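Local coordinates for protein probable transcriptional regulator (Rhodococcus jostii, PDB 3ON2) that is of unknown function but probably binds regulatory DNA to control transcription, in the manner of TetR-family regulators, at residues T163-I167 with V184-S189; F68-T72 with A127-S131; A145-G149 with W193-Q198; D61-E65 with A121-A127. All coordinates share one frame; numbering follows the deposited sequence. Where two conformers were deposited one is given.

Contact 1: residues T163-I167 with V184-S189; sequences TFHGI and VVTAAS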
# COMPACT_ATOMS: atom_id res chain seq x y z
N THR A 163 -13.93 -2.27 -1.98
CA THR A 163 -14.08 -3.63 -2.48
C THR A 163 -12.82 -4.45 -2.31
O THR A 163 -12.87 -5.55 -1.71
CB THR A 163 -14.51 -3.66 -3.95
OG1 THR A 163 -15.75 -2.95 -4.07
CG2 THR A 163 -14.65 -5.14 -4.44
N PHE A 164 -11.69 -3.95 -2.80
CA PHE A 164 -10.47 -4.76 -2.78
C PHE A 164 -9.75 -4.73 -1.43
O PHE A 164 -9.12 -5.74 -1.05
CB PHE A 164 -9.60 -4.50 -4.04
CG PHE A 164 -10.35 -4.85 -5.28
CD1 PHE A 164 -10.56 -6.19 -5.62
CD2 PHE A 164 -10.96 -3.86 -6.04
CE1 PHE A 164 -11.33 -6.53 -6.73
CE2 PHE A 164 -11.73 -4.20 -7.18
CZ PHE A 164 -11.90 -5.54 -7.50
N HIS A 165 -9.86 -3.64 -0.68
CA HIS A 165 -9.44 -3.70 0.72
C HIS A 165 -10.32 -4.66 1.53
O HIS A 165 -9.83 -5.32 2.45
CB HIS A 165 -9.41 -2.33 1.39
CG HIS A 165 -8.73 -2.34 2.72
ND1 HIS A 165 -7.38 -2.60 2.86
CD2 HIS A 165 -9.21 -2.15 3.97
CE1 HIS A 165 -7.07 -2.59 4.15
NE2 HIS A 165 -8.15 -2.30 4.84
N GLY A 166 -11.62 -4.71 1.23
CA GLY A 166 -12.51 -5.70 1.86
C GLY A 166 -12.08 -7.14 1.58
O GLY A 166 -12.01 -7.94 2.49
N ILE A 167 -11.78 -7.46 0.32
CA ILE A 167 -11.23 -8.77 -0.04
C ILE A 167 -9.93 -9.10 0.73
O ILE A 167 -9.81 -10.18 1.35
CB ILE A 167 -11.07 -8.97 -1.59
CG1 ILE A 167 -12.45 -8.96 -2.28
CG2 ILE A 167 -10.39 -10.35 -1.90
CD1 ILE A 167 -12.37 -9.02 -3.87
N VAL A 184 -11.79 -14.62 -6.15
CA VAL A 184 -12.71 -13.65 -5.54
C VAL A 184 -12.39 -12.25 -6.07
O VAL A 184 -13.30 -11.49 -6.42
CB VAL A 184 -12.62 -13.69 -3.98
CG1 VAL A 184 -13.52 -12.63 -3.32
CG2 VAL A 184 -13.02 -15.04 -3.48
N VAL A 185 -11.10 -11.91 -6.15
CA VAL A 185 -10.68 -10.64 -6.79
C VAL A 185 -11.25 -10.51 -8.22
O VAL A 185 -11.84 -9.49 -8.58
CB VAL A 185 -9.12 -10.49 -6.78
CG1 VAL A 185 -8.67 -9.27 -7.62
CG2 VAL A 185 -8.60 -10.37 -5.36
N THR A 186 -11.09 -11.57 -9.01
CA THR A 186 -11.57 -11.57 -10.41
C THR A 186 -13.07 -11.42 -10.50
O THR A 186 -13.55 -10.61 -11.30
CB THR A 186 -11.11 -12.84 -11.18
OG1 THR A 186 -9.68 -12.86 -11.18
CG2 THR A 186 -11.56 -12.79 -12.63
N ALA A 187 -13.81 -12.13 -9.64
CA ALA A 187 -15.27 -12.01 -9.67
C ALA A 187 -15.67 -10.58 -9.29
O ALA A 187 -16.54 -9.98 -9.94
CB ALA A 187 -15.92 -13.02 -8.73
N ALA A 188 -15.02 -10.03 -8.27
CA ALA A 188 -15.30 -8.64 -7.85
C ALA A 188 -14.96 -7.63 -8.97
O ALA A 188 -15.71 -6.66 -9.20
CB ALA A 188 -14.52 -8.31 -6.55
N SER A 189 -13.83 -7.84 -9.64
CA SER A 189 -13.44 -6.99 -10.80
C SER A 189 -14.41 -7.04 -11.97
O SER A 189 -14.74 -5.98 -12.52
CB SER A 189 -12.01 -7.29 -11.32
OG SER A 189 -11.04 -6.92 -10.35
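Phe164 and Ile167, one turn apart on the same helix, reach across to Val184, Val185, Ala188 and Ser189 in two different ways, one with a ring edge and the other with the end of an aliphatic chain. The Phe164 and Val185 side chains run roughly perpendicular to each other, and Phe164 CE1 lies 3.5 Å from Val185 O, which sits at the edge near the ring plane. Phe164 CE1 also packs on Ala188 CB (3.7 Å), and Ser189 OG comes obliquely to CZ. One face of the ring is covered from its own helix by Thr163 CG2, which sits over the centre and also touches Ala188 CB at 3.8 Å.

Ile167 extends CD1 straight toward the opposing helix (chi2 175°), where it presses on Ala188 CB at 3.5 Å. Ile167 and Val184 pass each other head to tail, Ile167 CD1 lying 3.8 Å from Val184 CG1, while the other isoleucine branch, Ile167 CG2, meets Val185 CG2 at 3.9 Å. Three side chains, Thr163, Phe164 and Ile167, thus touch the one methyl of Ala188. Cutting Phe164 back to an alanine removes the ring, which is likely to open a gap between the helices and leave the methyls of Val185 and Ala188 without their aromatic neighbour.

No hydrogen bond joins the segments. The ring of Phe164 also borders the pocket that holds a bound polyether, with Ala94 and Val98 of helix 86-103 packed against it. Near-antiparallel pairing at 161°, with axes 10.5 Å apart, fits the closing two helices of the TetR-type C-terminal domain, which in many relatives form the dimer interface.

Contact 2: residues F68-T72 with A127-S131; sequences FLRLT and AGHAS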
# COMPACT_ATOMS: atom_id res chain seq x y z
N PHE A 68 3.47 3.71 1.60
CA PHE A 68 2.66 4.31 0.57
C PHE A 68 3.43 4.50 -0.72
O PHE A 68 2.92 4.19 -1.80
CB PHE A 68 2.02 5.62 1.03
CG PHE A 68 0.83 5.43 1.90
CD1 PHE A 68 -0.36 4.90 1.38
CD2 PHE A 68 0.90 5.75 3.25
CE1 PHE A 68 -1.45 4.72 2.18
CE2 PHE A 68 -0.18 5.57 4.08
CZ PHE A 68 -1.37 5.06 3.55
N LEU A 69 4.67 4.99 -0.62
CA LEU A 69 5.49 5.19 -1.83
C LEU A 69 5.63 3.88 -2.61
O LEU A 69 5.48 3.85 -3.85
CB LEU A 69 6.87 5.75 -1.44
CG LEU A 69 6.82 7.21 -1.00
CD1 LEU A 69 8.20 7.67 -0.54
CD2 LEU A 69 6.31 8.13 -2.11
N ARG A 70 5.87 2.80 -1.88
CA ARG A 70 6.01 1.47 -2.47
C ARG A 70 4.70 0.91 -3.01
O ARG A 70 4.70 0.22 -4.04
CB ARG A 70 6.64 0.49 -1.47
CG ARG A 70 8.12 0.80 -1.24
CD ARG A 70 8.72 -0.28 -0.38
NE ARG A 70 8.55 0.06 1.01
CZ ARG A 70 8.47 -0.84 1.99
NH1 ARG A 70 8.49 -2.15 1.71
NH2 ARG A 70 8.34 -0.41 3.23
N LEU A 71 3.59 1.22 -2.34
CA LEU A 71 2.28 0.81 -2.85
C LEU A 71 1.97 1.52 -4.16
O LEU A 71 1.50 0.90 -5.12
CB LEU A 71 1.16 1.07 -1.82
CG LEU A 71 -0.30 0.89 -2.31
CD1 LEU A 71 -0.60 -0.55 -2.84
CD2 LEU A 71 -1.26 1.27 -1.19
N THR A 72 2.22 2.83 -4.20
CA THR A 72 2.06 3.57 -5.45
C THR A 72 2.94 2.98 -6.57
O THR A 72 2.47 2.74 -7.68
CB THR A 72 2.36 5.08 -5.26
OG1 THR A 72 1.44 5.63 -4.32
CG2 THR A 72 2.22 5.84 -6.60
N ALA A 127 1.77 11.11 0.66
CA ALA A 127 2.11 9.82 0.08
C ALA A 127 0.85 8.93 -0.09
O ALA A 127 0.68 8.30 -1.13
CB ALA A 127 3.17 9.11 0.94
N GLY A 128 -0.02 8.90 0.93
CA GLY A 128 -1.28 8.13 0.89
C GLY A 128 -2.23 8.64 -0.19
O GLY A 128 -2.88 7.85 -0.93
N HIS A 129 -2.32 9.96 -0.32
CA HIS A 129 -3.15 10.58 -1.35
C HIS A 129 -2.65 10.28 -2.77
O HIS A 129 -3.46 10.21 -3.70
CB HIS A 129 -3.31 12.08 -1.11
CG HIS A 129 -4.14 12.40 0.09
ND1 HIS A 129 -4.69 13.65 0.31
CD2 HIS A 129 -4.54 11.63 1.13
CE1 HIS A 129 -5.38 13.64 1.44
NE2 HIS A 129 -5.30 12.42 1.96
N ALA A 130 -1.35 10.07 -2.93
CA ALA A 130 -0.79 9.71 -4.25
C ALA A 130 -1.27 8.36 -4.80
O ALA A 130 -1.55 8.25 -6.00
CB ALA A 130 0.76 9.76 -4.23
N SER A 131 -1.34 7.35 -3.93
CA SER A 131 -1.83 6.03 -4.31
C SER A 131 -3.27 6.17 -4.82
O SER A 131 -3.65 5.62 -5.86
CB SER A 131 -1.72 5.04 -3.11
OG SER A 131 -0.44 5.07 -2.41
O HOH W 1 2.81 7.50 -2.87
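Thr72 OG1 is gripped by Ser131 OG across the contact, at 2.7 Å, a bond in which either hydroxyl could be the donor. The same oxygen bonds water 1 at 2.7 Å, and a long, weak approach to Phe68 O one turn back adds a possible third partner. With OG1 beside the backbone N and opposite the carbonyl carbon (chi1 -61°), the threonine holds its hydroxyl between its own helix and the next, where all these groups meet. Water 1 in turn donates to Ala127 O at 2.9 Å, so a second, indirect link runs between the helices alongside the direct one.

One turn earlier, around Phe68, the contact is apolar. Gly128 CA stands over one face of the Phe68 ring, 3.6 Å from the centroid and 19° off the normal, a CH-pi contact. A side chain at Gly128 would be tight against the ring, since a CB there would fall 3.4 Å from Phe68 CZ, so glycine lets the backbone itself lie on the ring. Phe68 CB also meets Ala127 CB at 3.7 Å. Small residues on helix 122-144 allow the two axes to approach to 8.4 Å, nearly parallel at 16°.

Phe68, Leu71, Gly128 and Ser131 belong to the pocket occupied by a polyether, probably from the crystallisation liquor, and the Ser131 side chain lies about 3 Å from it at nearest atoms. The chemistry thus joins a ring-on-backbone face with a hydroxyl pair, and Ser131 puts its hydroxyl beside the apolar Phe68 and Leu71 in the pocket wall, consistent with a small-molecule site.

Contact 3: residues A145-G149 with W193-Q198; sequences AGDIG and WRGLAQ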
# COMPACT_ATOMS: atom_id res chain seq x y z
N ALA A 145 -12.11 7.86 -22.27
CA ALA A 145 -12.14 6.89 -23.36
C ALA A 145 -13.56 6.40 -23.67
O ALA A 145 -13.79 5.74 -24.69
CB ALA A 145 -11.23 5.72 -23.06
N GLY A 146 -14.52 6.72 -22.80
CA GLY A 146 -15.90 6.30 -22.99
C GLY A 146 -16.18 4.83 -22.68
O GLY A 146 -17.18 4.29 -23.13
N ASP A 147 -15.29 4.20 -21.91
CA ASP A 147 -15.44 2.77 -21.56
C ASP A 147 -16.45 2.58 -20.43
O ASP A 147 -17.17 1.57 -20.37
CB ASP A 147 -14.10 2.13 -21.18
CG ASP A 147 -13.29 1.66 -22.40
OD1 ASP A 147 -13.77 1.80 -23.55
OD2 ASP A 147 -12.16 1.12 -22.22
N ILE A 148 -16.50 3.55 -19.53
CA ILE A 148 -17.44 3.50 -18.43
C ILE A 148 -18.35 4.73 -18.43
O ILE A 148 -18.03 5.74 -19.06
CB ILE A 148 -16.74 3.31 -17.04
CG1 ILE A 148 -15.76 4.45 -16.73
CG2 ILE A 148 -16.06 1.94 -16.96
CD1 ILE A 148 -15.25 4.46 -15.26
N GLY A 149 -19.45 4.65 -17.69
CA GLY A 149 -20.43 5.73 -17.61
C GLY A 149 -20.03 6.89 -16.72
O GLY A 149 -19.01 6.83 -16.02
N TRP A 193 -16.71 -3.95 -13.07
CA TRP A 193 -16.56 -3.43 -14.45
C TRP A 193 -17.95 -3.36 -15.11
O TRP A 193 -18.33 -2.32 -15.68
CB TRP A 193 -15.58 -4.28 -15.29
CG TRP A 193 -15.54 -3.77 -16.68
CD1 TRP A 193 -16.25 -4.24 -17.77
CD2 TRP A 193 -14.82 -2.62 -17.14
NE1 TRP A 193 -15.99 -3.45 -18.87
CE2 TRP A 193 -15.13 -2.45 -18.52
CE3 TRP A 193 -13.96 -1.70 -16.52
CZ2 TRP A 193 -14.57 -1.42 -19.30
CZ3 TRP A 193 -13.42 -0.66 -17.30
CH2 TRP A 193 -13.72 -0.55 -18.68
N ARG A 194 -18.70 -4.45 -15.01
CA ARG A 194 -20.07 -4.50 -15.55
C ARG A 194 -21.01 -3.43 -14.98
O ARG A 194 -21.82 -2.84 -15.71
CB ARG A 194 -20.70 -5.88 -15.34
CG ARG A 194 -20.19 -6.96 -16.27
CD ARG A 194 -20.95 -8.28 -15.97
NE ARG A 194 -20.05 -9.41 -15.77
CZ ARG A 194 -20.03 -10.19 -14.68
NH1 ARG A 194 -20.87 -9.99 -13.66
NH2 ARG A 194 -19.16 -11.18 -14.62
N GLY A 195 -20.88 -3.17 -13.68
CA GLY A 195 -21.72 -2.17 -13.02
C GLY A 195 -21.39 -0.74 -13.43
O GLY A 195 -22.22 0.16 -13.29
N LEU A 196 -20.17 -0.53 -13.93
CA LEU A 196 -19.78 0.79 -14.41
C LEU A 196 -19.87 0.93 -15.92
O LEU A 196 -20.06 2.04 -16.38
CB LEU A 196 -18.35 1.15 -14.01
CG LEU A 196 -17.95 1.04 -12.54
CD1 LEU A 196 -16.44 1.10 -12.50
CD2 LEU A 196 -18.59 2.14 -11.65
N ALA A 197 -19.73 -0.17 -16.65
CA ALA A 197 -19.48 -0.15 -18.11
C ALA A 197 -20.61 0.51 -18.90
O ALA A 197 -21.77 0.46 -18.50
CB ALA A 197 -19.21 -1.58 -18.64
N GLN A 198 -20.23 1.13 -20.03
CA GLN A 198 -21.19 1.70 -20.98
C GLN A 198 -21.52 0.65 -22.04
O GLN A 198 -20.63 -0.08 -22.50
CB GLN A 198 -20.61 2.95 -21.65
CG GLN A 198 -20.87 4.27 -20.95
CD GLN A 198 -20.34 5.47 -21.74
OE1 GLN A 198 -20.39 5.49 -22.97
NE2 GLN A 198 -19.81 6.46 -21.03
O HOH W 2 -19.54 4.73 -14.24
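Ile148 and Trp193 meet through their first torsions: Ile148 holds CG1 between its backbone N and carbonyl carbon (chi1 60°), leaving CG2 to face the indole, while Trp193 has CG opposite its backbone N (chi1 177°) and swings the ring out over the loop. Ile148 CG2 lies over the face of the Trp193 six-membered ring, 4.0 Å from its centroid, in a CH-pi contact. Ile148 CG2 also touches Leu196 CB at 3.8 Å, these two side chains running next to each other in a common direction. Asp147 comes to the ring at its edge, with Asp147 CB 3.7 Å from Trp193 CH2. Without the indole, as with a leucine here, Ile148 CG2 is likely to lose the ring face it rests on, and a gap would probably open beside Asp147.

The backbones are joined directly as well. Gln198 N donates to Asp147 O at 3.1 Å, and Gly149 N to Leu196 O at 3.0 Å with a nearly straight N-H (172°). These bonds flank Ile148 and Ala197, a single antiparallel bridge of the non-hydrogen-bonded kind. Gln198 runs out extended alongside the loop, and its NE2 makes a weak hydrogen bond to Ile148 O at 2.8 Å.

The loop itself starts at a Schellman motif with Gly146, at positive phi, as its C-prime residue, ending helix 122-144. Ile148 also packs on Val139, Ala142 and Gln143 of that helix, while Trp193 meets Phe90 edge-to-face and touches Ala86 and Arg87. The contact therefore ties the end of helix 181-196 to the turn after helix 122-144, with helix 86-103 covering the indole.

Contact 4: residues D61-E65 with A121-A127; sequences DALAE and ASQVVEA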
# COMPACT_ATOMS: atom_id res chain seq x y z
N ASP A 61 6.60 7.22 11.12
CA ASP A 61 6.19 8.09 10.02
C ASP A 61 6.97 7.72 8.74
O ASP A 61 6.38 7.69 7.66
CB ASP A 61 6.45 9.57 10.37
CG ASP A 61 5.49 10.13 11.44
OD1 ASP A 61 4.50 9.44 11.84
OD2 ASP A 61 5.71 11.29 11.87
N ALA A 62 8.27 7.46 8.89
CA ALA A 62 9.13 7.05 7.77
C ALA A 62 8.72 5.70 7.17
O ALA A 62 8.68 5.57 5.96
CB ALA A 62 10.61 7.02 8.19
N LEU A 63 8.40 4.72 8.02
CA LEU A 63 7.89 3.42 7.57
C LEU A 63 6.57 3.54 6.83
O LEU A 63 6.38 2.96 5.75
CB LEU A 63 7.67 2.50 8.78
CG LEU A 63 8.91 1.81 9.33
CD1 LEU A 63 8.63 1.21 10.72
CD2 LEU A 63 9.35 0.72 8.34
N ALA A 64 5.67 4.33 7.41
CA ALA A 64 4.35 4.58 6.81
C ALA A 64 4.50 5.29 5.45
O ALA A 64 3.86 4.89 4.47
CB ALA A 64 3.50 5.41 7.76
N GLU A 65 5.32 6.33 5.39
CA GLU A 65 5.57 7.05 4.13
C GLU A 65 6.15 6.13 3.06
O GLU A 65 5.67 6.09 1.92
CB GLU A 65 6.50 8.25 4.36
CG GLU A 65 6.53 9.22 3.17
CD GLU A 65 7.79 10.07 3.15
OE1 GLU A 65 8.78 9.73 3.85
OE2 GLU A 65 7.80 11.08 2.41
N ALA A 121 1.63 13.07 10.15
CA ALA A 121 2.58 13.89 9.41
C ALA A 121 2.15 14.12 7.96
O ALA A 121 1.66 13.20 7.28
CB ALA A 121 4.01 13.32 9.50
N SER A 122 2.31 15.35 7.50
CA SER A 122 1.93 15.75 6.14
C SER A 122 2.58 14.89 5.03
O SER A 122 1.94 14.60 4.02
CB SER A 122 2.27 17.22 5.90
OG SER A 122 3.63 17.48 6.21
N GLN A 123 3.83 14.46 5.23
CA GLN A 123 4.47 13.65 4.19
C GLN A 123 3.82 12.27 4.07
O GLN A 123 3.73 11.72 2.97
CB GLN A 123 5.99 13.55 4.35
CG GLN A 123 6.48 12.65 5.48
CD GLN A 123 6.51 13.33 6.84
OE1 GLN A 123 6.03 14.47 7.02
NE2 GLN A 123 7.09 12.64 7.83
N VAL A 124 3.34 11.74 5.20
CA VAL A 124 2.55 10.49 5.18
C VAL A 124 1.22 10.73 4.47
O VAL A 124 0.83 9.96 3.56
CB VAL A 124 2.32 9.90 6.59
CG1 VAL A 124 1.42 8.66 6.52
CG2 VAL A 124 3.68 9.55 7.27
N VAL A 125 0.50 11.78 4.90
CA VAL A 125 -0.79 12.13 4.29
C VAL A 125 -0.65 12.27 2.76
O VAL A 125 -1.44 11.70 2.02
CB VAL A 125 -1.42 13.41 4.91
CG1 VAL A 125 -2.70 13.80 4.16
CG2 VAL A 125 -1.70 13.21 6.40
N GLU A 126 0.38 13.01 2.31
CA GLU A 126 0.62 13.24 0.86
C GLU A 126 0.94 11.97 0.07
O GLU A 126 0.47 11.79 -1.05
CB GLU A 126 1.75 14.25 0.65
CG GLU A 126 1.36 15.71 0.94
CD GLU A 126 2.55 16.67 0.93
OE1 GLU A 126 3.61 16.30 0.35
OE2 GLU A 126 2.43 17.79 1.50
N ALA A 127 1.77 11.11 0.66
CA ALA A 127 2.11 9.82 0.08
C ALA A 127 0.85 8.93 -0.09
O ALA A 127 0.68 8.30 -1.13
CB ALA A 127 3.17 9.11 0.94
O HOH W 3 2.21 10.50 10.93
O HOH W 4 8.45 10.46 7.08
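Val124 packs between Asp61 and Ala64 through its two methyls. Val124 CG1 and Ala64 CB, 4.1 Å apart, form an apolar pair, while Val124 CG2 lies close to the carbonyl oxygen Asp61 O, at 3.3 Å. At the next turn Glu65 lays its chain methylene along helix 122-144, its CG 4.0 Å from Ala127 CB.

Carboxylates meet methyl and methylene groups rather than charges. Asp61 OD2 approaches Ala121 CB at 3.6 Å. Glu65 OE2 lies 3.6 Å from Gln123 CB, with Gln123 CG close by. Gln123 holds CG between its backbone N and carbonyl carbon (chi1 74°), which lays that methylene against the Glu65 carboxylate; the two chains are nearly perpendicular, their carboxylate and amide planes 75° apart.

Waters carry the polar links. Water 3 donates to Asp61 OD1 and accepts from Ala121 N, at 2.7 Å each, so the N-cap residue of helix 122-144 is tied to the opposite carboxylate. Water 4 accepts from Gln123 NE2 at 2.7 Å, with only a weak bond onward to Glu65 OE1. Asp61 OD1 is also held by Gln57 and Asn114.

Around it, Asn114 and Lys115 of helix 105-115 touch Val124, while Ala62 and Leu63 turn to helix 13-28.

How the contacts relate
Contacts 2 and 4 use the same pair, helix 56-81 and helix 122-144. They share Ala127 and touch where Phe68 meets Val124, with centres about 9 Å apart. Contact 2 is the buried one and joins helices by a direct hydroxyl bond and a ring on glycine, whereas partly buried contact 4 relies on waters between its polar groups. Contacts 1 and 3 both use helix 181-196, and their segments adjoin in sequence. Contact 1, partly buried, is mostly apolar, without a hydrogen bond across it; contact 3, at the surface, where helix 181-196 ends and a loop follows helix 122-144, adds backbone hydrogen bonds. Contacts 1 and 4 lie on opposite sides of the chain's centre, about 27 Å apart between centres.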